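Aryl acylamidase (bacterium CSBL00001, PDB 4YJ6) probably hydrolyses the amide bond of N-acyl arylamines, as an aryl acylamidase of the amidase signature family. Local coordinates at residues His217-Gly225 and Leu435-Ser443; Tyr277-Glu285 and Ser417-Asp425. All coordinates share one frame; numbering follows the deposited sequence.

Contact 1 (His217-Gly225 and Leu435-Ser443); sequences HPGPYLYEG and LTNFSGHPS
Asn437, Tyr221 and Tyr223 show how the end of a short helix can be fastened to the approach of a strand by pairing backbone with side chain. Two bonds join Asn437 to Tyr221 in both directions: Tyr221 N donates to Asn437 O over 2.9 Å, and Asn437 ND2 returns a nearly straight bond to Tyr221 O at 3.0 Å (170° at the hydrogen). The accepting oxygen lies close to the amide plane of Asn437, and a second bond from ND2 to Asp183 OD1 further restrains the rotation of that amide. Asn437 CG stands beside its own backbone N (chi1 -57°), which carries the amide across to the Tyr221 carbonyl and obliquely past the edge of the Tyr223 ring. Pro220 lays CB against Asn437 O, 3.6 Å away.

The Tyr221 ring lies beside the helix end, its CD2 only 3.3 Å from Gly440 CA. Gly440, with positive phi just after helix 434-439 and no side chain, lets the ring close in on its CA. Tyr221 OH bonds to Arg464, and Arg378 makes a cation-pi contact with the ring. Tyr223 reaches the same turn: Tyr223 OH donates to Thr436 O at 2.8 Å, and Gly440 N reaches that oxygen from the opposite face of the carbonyl plane.

Thus the carbonyls of the last helical turn, Thr436 O and Asn437 O, accept bonds from Tyr223 at the start of strand 223-228 and from Tyr221 in the loop before it, and buried polar groups are matched where helix 434-439 meets this edge of the mixed sheet's neighbourhood.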
ATOM      1  N   HIS A 217       3.319 -11.798 -17.000  1.00 19.20           N
ATOM      2  CA  HIS A 217       4.084 -12.505 -15.972  1.00 22.03           C
ATOM      3  C   HIS A 217       3.206 -13.366 -15.075  1.00 23.23           C
ATOM      4  O   HIS A 217       1.968 -13.163 -14.940  1.00 18.57           O
ATOM      5  CB  HIS A 217       4.852 -11.507 -15.101  1.00 21.24           C
ATOM      6  CG  HIS A 217       3.951 -10.640 -14.287  1.00 23.82           C
ATOM      7  ND1 HIS A 217       3.432 -11.043 -13.072  1.00 22.94           N
ATOM      8  CD2 HIS A 217       3.401  -9.431 -14.552  1.00 23.72           C
ATOM      9  CE1 HIS A 217       2.618 -10.106 -12.609  1.00 21.58           C
ATOM     10  NE2 HIS A 217       2.583  -9.116 -13.488  1.00 21.52           N
ATOM     11  N   PRO A 218       3.848 -14.335 -14.418  1.00 22.02           N
ATOM     12  CA  PRO A 218       3.117 -15.330 -13.639  1.00 20.96           C
ATOM     13  C   PRO A 218       2.910 -14.941 -12.177  1.00 20.88           C
ATOM     14  O   PRO A 218       2.584 -15.815 -11.361  1.00 19.95           O
ATOM     15  CB  PRO A 218       4.028 -16.564 -13.738  1.00 23.79           C
ATOM     16  CG  PRO A 218       5.387 -15.996 -13.851  1.00 22.63           C
ATOM     17  CD  PRO A 218       5.238 -14.758 -14.682  1.00 23.20           C
ATOM     18  N   GLY A 219       3.094 -13.668 -11.835  1.00 18.23           N
ATOM     19  CA  GLY A 219       2.945 -13.256 -10.450  1.00 16.99           C
ATOM     20  C   GLY A 219       1.485 -13.061 -10.045  1.00 14.33           C
ATOM     21  O   GLY A 219       0.551 -13.254 -10.835  1.00 15.56           O
ATOM     22  N   PRO A 220       1.259 -12.713  -8.781  1.00 14.73           N
ATOM     23  CA  PRO A 220      -0.098 -12.343  -8.332  1.00 12.89           C
ATOM     24  C   PRO A 220      -0.534 -11.024  -8.964  1.00 13.74           C
ATOM     25  O   PRO A 220       0.248 -10.335  -9.651  1.00 11.40           O
ATOM     26  CB  PRO A 220       0.067 -12.128  -6.825  1.00 12.51           C
ATOM     27  CG  PRO A 220       1.491 -12.423  -6.499  1.00 16.37           C
ATOM     28  CD  PRO A 220       2.286 -12.447  -7.766  1.00 17.10           C
ATOM     29  N   TYR A 221      -1.782 -10.649  -8.734  1.00 11.87           N
ATOM     30  CA  TYR A 221      -2.198  -9.320  -9.171  1.00 11.16           C
ATOM     31  C   TYR A 221      -1.384  -8.245  -8.425  1.00 11.01           C
ATOM     32  O   TYR A 221      -1.224  -8.319  -7.206  1.00 11.14           O
ATOM     33  CB  TYR A 221      -3.685  -9.131  -8.866  1.00  9.69           C
ATOM     34  CG  TYR A 221      -4.660  -9.934  -9.688  1.00 12.06           C
ATOM     35  CD1 TYR A 221      -4.626  -9.904 -11.074  1.00 12.70           C
ATOM     36  CD2 TYR A 221      -5.653 -10.702  -9.067  1.00  9.47           C
ATOM     37  CE1 TYR A 221      -5.561 -10.610 -11.830  1.00 12.82           C
ATOM     38  CE2 TYR A 221      -6.600 -11.391  -9.822  1.00 10.86           C
ATOM     39  CZ  TYR A 221      -6.539 -11.338 -11.201  1.00 14.11           C
ATOM     40  OH  TYR A 221      -7.475 -12.000 -11.954  1.00 10.69           O
ATOM     41  N   LEU A 222      -0.958  -7.209  -9.152  1.00  9.84           N
ATOM     42  CA  LEU A 222      -0.179  -6.110  -8.581  1.00  8.61           C
ATOM     43  C   LEU A 222      -0.975  -4.827  -8.757  1.00  9.73           C
ATOM     44  O   LEU A 222      -1.584  -4.610  -9.822  1.00  9.66           O
ATOM     45  CB  LEU A 222       1.145  -5.922  -9.340  1.00 10.89           C
ATOM     46  CG  LEU A 222       1.988  -7.204  -9.482  1.00 10.27           C
ATOM     47  CD1 LEU A 222       3.304  -6.900 -10.285  1.00 13.36           C
ATOM     48  CD2 LEU A 222       2.340  -7.763  -8.096  1.00 12.19           C
ATOM     49  N   TYR A 223      -0.937  -3.974  -7.742  1.00  9.30           N
ATOM     50  CA  TYR A 223      -1.722  -2.756  -7.743  1.00  8.12           C
ATOM     51  C   TYR A 223      -0.914  -1.554  -7.284  1.00  9.67           C
ATOM     52  O   TYR A 223      -0.032  -1.677  -6.414  1.00 10.90           O
ATOM     53  CB  TYR A 223      -2.825  -2.889  -6.688  1.00  9.31           C
ATOM     54  CG  TYR A 223      -3.638  -4.164  -6.734  1.00 10.61           C
ATOM     55  CD1 TYR A 223      -4.712  -4.288  -7.644  1.00 10.33           C
ATOM     56  CD2 TYR A 223      -3.372  -5.220  -5.862  1.00  9.89           C
ATOM     57  CE1 TYR A 223      -5.499  -5.442  -7.680  1.00 11.19           C
ATOM     58  CE2 TYR A 223      -4.183  -6.404  -5.903  1.00  8.37           C
ATOM     59  CZ  TYR A 223      -5.221  -6.484  -6.820  1.00  9.96           C
ATOM     60  OH  TYR A 223      -6.030  -7.595  -6.859  1.00  9.37           O
ATOM     61  N   GLU A 224      -1.235  -0.373  -7.827  1.00  8.69           N
ATOM     62  CA  GLU A 224      -0.813   0.889  -7.196  1.00  9.02           C
ATOM     63  C   GLU A 224      -2.030   1.569  -6.599  1.00 10.55           C
ATOM     64  O   GLU A 224      -3.140   1.480  -7.149  1.00 11.66           O
ATOM     65  CB  GLU A 224      -0.163   1.820  -8.234  1.00  9.20           C
ATOM     66  CG  GLU A 224       1.111   1.177  -8.867  1.00 10.06           C
ATOM     67  CD  GLU A 224       2.106   2.166  -9.443  1.00 14.27           C
ATOM     68  OE1 GLU A 224       2.228   3.305  -8.945  1.00 12.51           O
ATOM     69  OE2 GLU A 224       2.784   1.771 -10.426  1.00 13.81           O
ATOM     70  N   GLY A 225      -1.848   2.239  -5.470  1.00  9.96           N
ATOM     71  CA  GLY A 225      -2.970   2.932  -4.857  1.00 10.44           C
ATOM     72  C   GLY A 225      -2.509   3.826  -3.722  1.00  9.36           C
ATOM     73  O   GLY A 225      -1.349   3.817  -3.354  1.00  9.73           O
ATOM     74  N   LEU A 435      -4.625 -12.667  -0.007  1.00 11.13           N
ATOM     75  CA  LEU A 435      -5.722 -13.376  -0.693  1.00  9.91           C
ATOM     76  C   LEU A 435      -6.282 -12.548  -1.865  1.00  9.35           C
ATOM     77  O   LEU A 435      -6.677 -13.128  -2.869  1.00 10.21           O
ATOM     78  CB  LEU A 435      -6.849 -13.742   0.257  1.00 10.51           C
ATOM     79  CG  LEU A 435      -6.428 -14.681   1.379  1.00 11.39           C
ATOM     80  CD1 LEU A 435      -7.631 -14.891   2.344  1.00 11.74           C
ATOM     81  CD2 LEU A 435      -5.943 -16.001   0.822  1.00 12.14           C
ATOM     82  N   THR A 436      -6.346 -11.209  -1.750  1.00  9.83           N
ATOM     83  CA  THR A 436      -6.922 -10.431  -2.862  1.00  9.08           C
ATOM     84  C   THR A 436      -5.895 -10.174  -3.961  1.00  9.81           C
ATOM     85  O   THR A 436      -6.259  -9.775  -5.062  1.00 11.68           O
ATOM     86  CB  THR A 436      -7.484  -9.068  -2.411  1.00  9.67           C
ATOM     87  OG1 THR A 436      -6.414  -8.249  -1.944  1.00 10.16           O
ATOM     88  CG2 THR A 436      -8.499  -9.260  -1.275  1.00 10.68           C
ATOM     89  N   ASN A 437      -4.615 -10.406  -3.695  1.00  9.18           N
ATOM     90  CA  ASN A 437      -3.655 -10.453  -4.806  1.00  9.66           C
ATOM     91  C   ASN A 437      -3.823 -11.759  -5.590  1.00  9.71           C
ATOM     92  O   ASN A 437      -3.513 -11.824  -6.757  1.00 10.97           O
ATOM     93  CB  ASN A 437      -2.212 -10.307  -4.301  1.00 10.61           C
ATOM     94  CG  ASN A 437      -2.026  -9.026  -3.529  1.00 11.34           C
ATOM     95  OD1 ASN A 437      -2.150  -9.024  -2.309  1.00 10.83           O
ATOM     96  ND2 ASN A 437      -1.758  -7.924  -4.231  1.00  8.85           N
ATOM     97  N   PHE A 438      -4.306 -12.817  -4.935  1.00  9.47           N
ATOM     98  CA  PHE A 438      -4.731 -13.988  -5.706  1.00 10.00           C
ATOM     99  C   PHE A 438      -6.036 -13.723  -6.454  1.00 10.60           C
ATOM    100  O   PHE A 438      -6.186 -14.132  -7.611  1.00 10.44           O
ATOM    101  CB  PHE A 438      -5.010 -15.181  -4.779  1.00  9.52           C
ATOM    102  CG  PHE A 438      -3.776 -15.804  -4.196  1.00 11.46           C
ATOM    103  CD1 PHE A 438      -2.535 -15.652  -4.793  1.00 13.25           C
ATOM    104  CD2 PHE A 438      -3.894 -16.623  -3.078  1.00 15.42           C
ATOM    105  CE1 PHE A 438      -1.388 -16.289  -4.225  1.00 14.74           C
ATOM    106  CE2 PHE A 438      -2.783 -17.260  -2.531  1.00 14.23           C
ATOM    107  CZ  PHE A 438      -1.539 -17.101  -3.103  1.00 11.58           C
ATOM    108  N   SER A 439      -6.987 -13.036  -5.810  1.00  9.99           N
ATOM    109  CA  SER A 439      -8.354 -13.032  -6.321  1.00 10.02           C
ATOM    110  C   SER A 439      -8.830 -11.822  -7.116  1.00  9.88           C
ATOM    111  O   SER A 439      -9.770 -11.966  -7.914  1.00 10.31           O
ATOM    112  CB  SER A 439      -9.345 -13.283  -5.164  1.00 11.39           C
ATOM    113  OG  SER A 439      -9.482 -12.117  -4.360  1.00 11.97           O
ATOM    114  N   GLY A 440      -8.199 -10.657  -6.898  1.00  8.58           N
ATOM    115  CA  GLY A 440      -8.438  -9.491  -7.738  1.00 10.19           C
ATOM    116  C   GLY A 440      -9.484  -8.536  -7.174  1.00 11.43           C
ATOM    117  O   GLY A 440      -9.733  -7.489  -7.741  1.00  8.97           O
ATOM    118  N   HIS A 441     -10.080  -8.884  -6.043  1.00 10.02           N
ATOM    119  CA  HIS A 441     -11.128  -8.052  -5.421  1.00  9.92           C
ATOM    120  C   HIS A 441     -10.559  -6.785  -4.841  1.00  9.46           C
ATOM    121  O   HIS A 441      -9.467  -6.809  -4.314  1.00 10.16           O
ATOM    122  CB  HIS A 441     -11.765  -8.859  -4.271  1.00  9.20           C
ATOM    123  CG  HIS A 441     -12.499 -10.060  -4.748  1.00 10.43           C
ATOM    124  ND1 HIS A 441     -11.859 -11.199  -5.210  1.00 10.49           N
ATOM    125  CD2 HIS A 441     -13.828 -10.286  -4.894  1.00 12.06           C
ATOM    126  CE1 HIS A 441     -12.767 -12.063  -5.613  1.00 11.01           C
ATOM    127  NE2 HIS A 441     -13.969 -11.533  -5.446  1.00 11.31           N
ATOM    128  N   PRO A 442     -11.300  -5.677  -4.924  1.00  9.09           N
ATOM    129  CA  PRO A 442     -10.872  -4.437  -4.274  1.00  9.65           C
ATOM    130  C   PRO A 442     -10.970  -4.579  -2.734  1.00  9.13           C
ATOM    131  O   PRO A 442     -11.899  -5.238  -2.277  1.00  9.65           O
ATOM    132  CB  PRO A 442     -11.911  -3.425  -4.760  1.00 10.37           C
ATOM    133  CG  PRO A 442     -13.213  -4.254  -4.966  1.00  9.70           C
ATOM    134  CD  PRO A 442     -12.635  -5.563  -5.560  1.00  8.37           C
ATOM    135  N   SER A 443     -10.077  -3.953  -1.973  1.00  8.93           N
ATOM    136  CA  SER A 443     -10.208  -3.972  -0.530  1.00 10.39           C
ATOM    137  C   SER A 443      -9.499  -2.758   0.052  1.00 10.19           C
ATOM    138  O   SER A 443      -8.621  -2.184  -0.591  1.00 10.34           O
ATOM    139  CB  SER A 443      -9.616  -5.270   0.062  1.00 11.21           C
ATOM    140  OG  SER A 443      -8.199  -5.340  -0.102  1.00 10.15           O
TER

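Contact 2 (Tyr277-Glu285 and Ser417-Asp425)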
ATOM      1  N   TYR A 277     -10.162 -16.000   8.212  1.00 13.96           N
ATOM      2  CA  TYR A 277     -10.408 -16.695   6.943  1.00 13.98           C
ATOM      3  C   TYR A 277     -10.396 -18.205   7.096  1.00 16.34           C
ATOM      4  O   TYR A 277     -10.200 -18.936   6.116  1.00 15.20           O
ATOM      5  CB  TYR A 277      -9.372 -16.287   5.870  1.00 12.02           C
ATOM      6  CG  TYR A 277      -9.311 -14.809   5.529  1.00 12.24           C
ATOM      7  CD1 TYR A 277     -10.132 -14.260   4.521  1.00 14.30           C
ATOM      8  CD2 TYR A 277      -8.419 -13.974   6.142  1.00 13.01           C
ATOM      9  CE1 TYR A 277     -10.044 -12.897   4.151  1.00 14.16           C
ATOM     10  CE2 TYR A 277      -8.303 -12.597   5.762  1.00 14.26           C
ATOM     11  CZ  TYR A 277      -9.131 -12.067   4.773  1.00 14.78           C
ATOM     12  OH  TYR A 277      -9.012 -10.717   4.419  1.00 12.40           O
ATOM     13  N   GLY A 278     -10.656 -18.667   8.324  1.00 14.52           N
ATOM     14  CA  GLY A 278     -10.706 -20.091   8.616  1.00 19.28           C
ATOM     15  C   GLY A 278      -9.386 -20.828   8.595  1.00 19.71           C
ATOM     16  O   GLY A 278      -9.357 -22.035   8.874  1.00 22.26           O
ATOM     17  N   VAL A 279      -8.294 -20.152   8.233  1.00 13.97           N
ATOM     18  CA  VAL A 279      -7.014 -20.838   8.050  1.00 13.13           C
ATOM     19  C   VAL A 279      -5.812 -20.163   8.716  1.00 14.78           C
ATOM     20  O   VAL A 279      -4.784 -20.810   8.846  1.00 16.04           O
ATOM     21  CB  VAL A 279      -6.642 -21.022   6.549  1.00 14.95           C
ATOM     22  CG1 VAL A 279      -7.659 -21.927   5.862  1.00 16.46           C
ATOM     23  CG2 VAL A 279      -6.608 -19.677   5.840  1.00 16.97           C
ATOM     24  N   PHE A 280      -5.910 -18.886   9.116  1.00 14.58           N
ATOM     25  CA  PHE A 280      -4.731 -18.217   9.719  1.00 14.21           C
ATOM     26  C   PHE A 280      -4.791 -18.207  11.241  1.00 12.72           C
ATOM     27  O   PHE A 280      -5.871 -18.076  11.815  1.00 14.80           O
ATOM     28  CB  PHE A 280      -4.643 -16.742   9.322  1.00 14.16           C
ATOM     29  CG  PHE A 280      -4.422 -16.502   7.844  1.00 14.31           C
ATOM     30  CD1 PHE A 280      -5.516 -16.331   6.990  1.00 14.62           C
ATOM     31  CD2 PHE A 280      -3.137 -16.441   7.323  1.00 14.21           C
ATOM     32  CE1 PHE A 280      -5.325 -16.090   5.634  1.00 14.70           C
ATOM     33  CE2 PHE A 280      -2.917 -16.211   5.954  1.00 14.21           C
ATOM     34  CZ  PHE A 280      -4.017 -16.019   5.115  1.00 13.42           C
ATOM     35  N   PRO A 281      -3.608 -18.297  11.887  1.00 13.65           N
ATOM     36  CA  PRO A 281      -3.537 -18.014  13.326  1.00 15.44           C
ATOM     37  C   PRO A 281      -3.528 -16.509  13.541  1.00 16.09           C
ATOM     38  O   PRO A 281      -2.686 -15.847  12.948  1.00 16.15           O
ATOM     39  CB  PRO A 281      -2.220 -18.654  13.735  1.00 16.87           C
ATOM     40  CG  PRO A 281      -1.331 -18.516  12.483  1.00 17.00           C
ATOM     41  CD  PRO A 281      -2.316 -18.720  11.326  1.00 16.12           C
ATOM     42  N   VAL A 282      -4.467 -15.972  14.314  1.00 14.60           N
ATOM     43  CA  VAL A 282      -4.575 -14.523  14.460  1.00 15.15           C
ATOM     44  C   VAL A 282      -4.536 -14.165  15.925  1.00 14.73           C
ATOM     45  O   VAL A 282      -5.249 -14.782  16.729  1.00 15.21           O
ATOM     46  CB  VAL A 282      -5.905 -14.009  13.861  1.00 16.46           C
ATOM     47  CG1 VAL A 282      -6.076 -12.497  14.083  1.00 14.14           C
ATOM     48  CG2 VAL A 282      -5.929 -14.368  12.364  1.00 13.41           C
ATOM     49  N   GLN A 283      -3.729 -13.177  16.284  1.00 15.33           N
ATOM     50  CA  GLN A 283      -3.641 -12.777  17.703  1.00 17.34           C
ATOM     51  C   GLN A 283      -5.038 -12.470  18.261  1.00 18.64           C
ATOM     52  O   GLN A 283      -5.852 -11.739  17.668  1.00 15.01           O
ATOM     53  CB  GLN A 283      -2.665 -11.588  17.873  1.00 16.43           C
ATOM     54  CG  GLN A 283      -1.245 -11.986  17.560  1.00 20.97           C
ATOM     55  CD  GLN A 283      -0.259 -10.835  17.655  1.00 23.97           C
ATOM     56  OE1 GLN A 283      -0.642  -9.642  17.631  1.00 22.19           O
ATOM     57  NE2 GLN A 283       1.021 -11.182  17.763  1.00 25.79           N
ATOM     58  N   GLN A 284      -5.348 -13.036  19.424  1.00 16.99           N
ATOM     59  CA  GLN A 284      -6.691 -12.924  19.936  1.00 17.18           C
ATOM     60  C   GLN A 284      -7.158 -11.471  20.088  1.00 16.90           C
ATOM     61  O   GLN A 284      -8.318 -11.165  19.841  1.00 15.19           O
ATOM     62  CB  GLN A 284      -6.782 -13.646  21.304  1.00 18.57           C
ATOM     63  CG  GLN A 284      -8.174 -13.699  21.816  1.00 22.14           C
ATOM     64  CD  GLN A 284      -9.080 -14.510  20.909  1.00 27.77           C
ATOM     65  OE1 GLN A 284      -8.787 -15.678  20.590  1.00 33.31           O
ATOM     66  NE2 GLN A 284     -10.192 -13.914  20.502  1.00 28.02           N
ATOM     67  N   GLU A 285      -6.266 -10.576  20.514  1.00 16.52           N
ATOM     68  CA  GLU A 285      -6.653  -9.179  20.702  1.00 18.18           C
ATOM     69  C   GLU A 285      -7.132  -8.524  19.385  1.00 17.42           C
ATOM     70  O   GLU A 285      -8.008  -7.654  19.380  1.00 15.33           O
ATOM     71  CB  GLU A 285      -5.491  -8.348  21.272  1.00 19.94           C
ATOM     72  CG  GLU A 285      -5.031  -8.810  22.648  1.00 23.73           C
ATOM     73  CD  GLU A 285      -4.048  -9.993  22.622  1.00 27.35           C
ATOM     74  OE1 GLU A 285      -3.593 -10.468  21.535  1.00 24.54           O
ATOM     75  OE2 GLU A 285      -3.711 -10.458  23.739  1.00 35.77           O
ATOM     76  N   SER A 417       7.654 -15.557  13.377  1.00 17.40           N
ATOM     77  CA  SER A 417       7.703 -16.872  12.726  1.00 18.53           C
ATOM     78  C   SER A 417       6.674 -17.821  13.336  1.00 16.45           C
ATOM     79  O   SER A 417       6.505 -18.939  12.874  1.00 16.76           O
ATOM     80  CB  SER A 417       9.091 -17.496  12.860  1.00 20.87           C
ATOM     81  OG  SER A 417      10.028 -16.820  12.035  1.00 26.56           O
ATOM     82  N   GLN A 418       6.019 -17.368  14.390  1.00 16.96           N
ATOM     83  CA  GLN A 418       4.891 -18.091  14.966  1.00 19.15           C
ATOM     84  C   GLN A 418       3.862 -17.121  15.481  1.00 17.77           C
ATOM     85  O   GLN A 418       4.214 -16.061  15.990  1.00 19.08           O
ATOM     86  CB  GLN A 418       5.366 -18.960  16.151  1.00 20.52           C
ATOM     87  CG  GLN A 418       6.240 -20.115  15.691  1.00 29.22           C
ATOM     88  CD  GLN A 418       7.626 -20.114  16.323  1.00 36.16           C
ATOM     89  OE1 GLN A 418       8.633 -19.743  15.677  1.00 35.90           O
ATOM     90  NE2 GLN A 418       7.698 -20.574  17.586  1.00 40.85           N
ATOM     91  N   ILE A 419       2.588 -17.494  15.372  1.00 16.27           N
ATOM     92  CA  ILE A 419       1.497 -16.808  16.060  1.00 15.67           C
ATOM     93  C   ILE A 419       0.643 -17.868  16.752  1.00 17.71           C
ATOM     94  O   ILE A 419       0.264 -18.876  16.140  1.00 17.53           O
ATOM     95  CB  ILE A 419       0.622 -16.029  15.066  1.00 15.81           C
ATOM     96  CG1 ILE A 419       1.481 -14.911  14.429  1.00 14.69           C
ATOM     97  CG2 ILE A 419      -0.581 -15.416  15.735  1.00 16.94           C
ATOM     98  CD1 ILE A 419       0.725 -14.154  13.264  1.00 17.56           C
ATOM     99  N   ASN A 420       0.352 -17.638  18.024  1.00 18.65           N
ATOM    100  CA  ASN A 420      -0.422 -18.608  18.818  1.00 20.71           C
ATOM    101  C   ASN A 420       0.213 -20.011  18.744  1.00 20.46           C
ATOM    102  O   ASN A 420      -0.485 -21.015  18.709  1.00 21.67           O
ATOM    103  CB  ASN A 420      -1.882 -18.667  18.346  1.00 20.37           C
ATOM    104  CG  ASN A 420      -2.598 -17.328  18.511  1.00 21.36           C
ATOM    105  OD1 ASN A 420      -2.184 -16.493  19.318  1.00 26.03           O
ATOM    106  ND2 ASN A 420      -3.665 -17.117  17.743  1.00 20.00           N
ATOM    107  N   GLY A 421       1.536 -20.064  18.708  1.00 23.65           N
ATOM    108  CA  GLY A 421       2.254 -21.331  18.661  1.00 24.40           C
ATOM    109  C   GLY A 421       2.266 -22.031  17.313  1.00 24.57           C
ATOM    110  O   GLY A 421       2.826 -23.132  17.181  1.00 24.12           O
ATOM    111  N   GLU A 422       1.655 -21.410  16.297  1.00 19.95           N
ATOM    112  CA  GLU A 422       1.580 -22.008  14.971  1.00 18.14           C
ATOM    113  C   GLU A 422       2.618 -21.342  14.073  1.00 18.71           C
ATOM    114  O   GLU A 422       2.702 -20.118  14.069  1.00 17.22           O
ATOM    115  CB  GLU A 422       0.190 -21.768  14.375  1.00 19.33           C
ATOM    116  CG  GLU A 422       0.069 -22.306  12.985  1.00 20.30           C
ATOM    117  CD  GLU A 422      -1.333 -22.199  12.378  1.00 23.64           C
ATOM    118  OE1 GLU A 422      -2.358 -22.315  13.109  1.00 21.97           O
ATOM    119  OE2 GLU A 422      -1.389 -22.067  11.123  1.00 20.96           O
ATOM    120  N   GLU A 423       3.403 -22.139  13.349  1.00 15.13           N
ATOM    121  CA  GLU A 423       4.440 -21.606  12.474  1.00 16.33           C
ATOM    122  C   GLU A 423       3.769 -20.802  11.372  1.00 16.17           C
ATOM    123  O   GLU A 423       2.748 -21.218  10.829  1.00 15.05           O
ATOM    124  CB  GLU A 423       5.259 -22.727  11.822  1.00 20.14           C
ATOM    125  CG  GLU A 423       6.295 -23.387  12.742  1.00 27.60           C
ATOM    126  CD  GLU A 423       7.373 -22.401  13.188  1.00 26.06           C
ATOM    127  OE1 GLU A 423       8.148 -21.881  12.332  1.00 26.86           O
ATOM    128  OE2 GLU A 423       7.398 -22.118  14.401  1.00 31.24           O
ATOM    129  N   ILE A 424       4.413 -19.706  11.003  1.00 14.92           N
ATOM    130  CA  ILE A 424       3.883 -18.861   9.933  1.00 14.62           C
ATOM    131  C   ILE A 424       5.079 -18.223   9.250  1.00 15.45           C
ATOM    132  O   ILE A 424       6.114 -17.943   9.897  1.00 14.79           O
ATOM    133  CB  ILE A 424       2.883 -17.829  10.490  1.00 13.41           C
ATOM    134  CG1 ILE A 424       2.084 -17.159   9.358  1.00 13.88           C
ATOM    135  CG2 ILE A 424       3.548 -16.754  11.375  1.00 14.76           C
ATOM    136  CD1 ILE A 424       0.759 -16.566   9.892  1.00 16.12           C
ATOM    137  N   ASP A 425       4.971 -18.025   7.933  1.00 13.61           N
ATOM    138  CA  ASP A 425       6.061 -17.421   7.176  1.00 13.09           C
ATOM    139  C   ASP A 425       6.292 -15.965   7.646  1.00 14.95           C
ATOM    140  O   ASP A 425       5.368 -15.141   7.679  1.00 14.91           O
ATOM    141  CB  ASP A 425       5.713 -17.446   5.688  1.00 13.77           C
ATOM    142  CG  ASP A 425       6.840 -16.912   4.822  1.00 16.01           C
ATOM    143  OD1 ASP A 425       7.001 -15.689   4.775  1.00 16.43           O
ATOM    144  OD2 ASP A 425       7.559 -17.711   4.197  1.00 17.31           O
TER
HETATM  145  O   HOH W   1      -4.559 -21.925  11.697  1.00 27.37           O
HETATM  146  O   HOH W   2      -3.373 -14.801  20.711  1.00 26.38           O
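A two-residue beta hairpin, strands 418-419 and 422-423 joined by a type I' turn from Ile419 to Glu422, packs against the loop that leads into helix 284-299. Pro281 is the centre of the contact. Its ring is bordered by three hairpin side chains: Pro281 CG meets Ile424 CD1 at 3.9 Å and Ile419 CB at 4.1 Å, while Pro281 CD lies 3.5 Å from Glu422 OE2. Glu422 crosses the proline ring at about a right angle, its CG anti to the backbone N (chi1 177°) and the chain extended beyond, which lays the carboxylate over one face of the ring, with Glu422 CB and CG beyond the ring's CB-CG rim. The methyl CG2 of Ile419 continues the apolar surface to Gln283 CG, 3.9 Å away.

Polar groups close the two ends. At the turn, Asn420 ND2 donates to Val282 O over 3.0 Å; the nitrogen sits well above that carbonyl's plane, 72° out of it, although the oxygen stays near the amide plane of Asn420. Val282 O also accepts from Gln287 NE2. A water accepts from Gln284 N and donates to Asn420 OD1, tying the turn to the first turn of the helix. A second water donates to both Val279 O and Glu422 OE1. Pro281 O, by contrast, is buried here without a polar partner.

Gln283 is the N-cap residue of helix 284-299, and its OE1 accepts from Met403 N. On another flank Gln315, which begins helix 315-339, binds Glu422 OE2 and Glu423 O; the hairpin thus touches the starts of both helices.

The two contacts show how a long chain can be tied at nested points: contact 2 lies within the loop that contact 1 closes. Their centres are about 22 Å apart, yet they meet through Leu435, whose CD1 packs 3.4 Å from Tyr277 CD1 and 4.2 Å from Phe280 CE1. Contact 1 is the deeper, its centre about 12 Å from the centre of the chain, against about 22 Å for that of contact 2. A bound phosphate ion, probably from the crystallisation liquor, lies about 6 Å from the side chain of Asn437, placing contact 1 beside a possible pocket. Helix 315-339 is common to both, touching Pro220 and Leu435 in one and Val279 and Ile424 in the other.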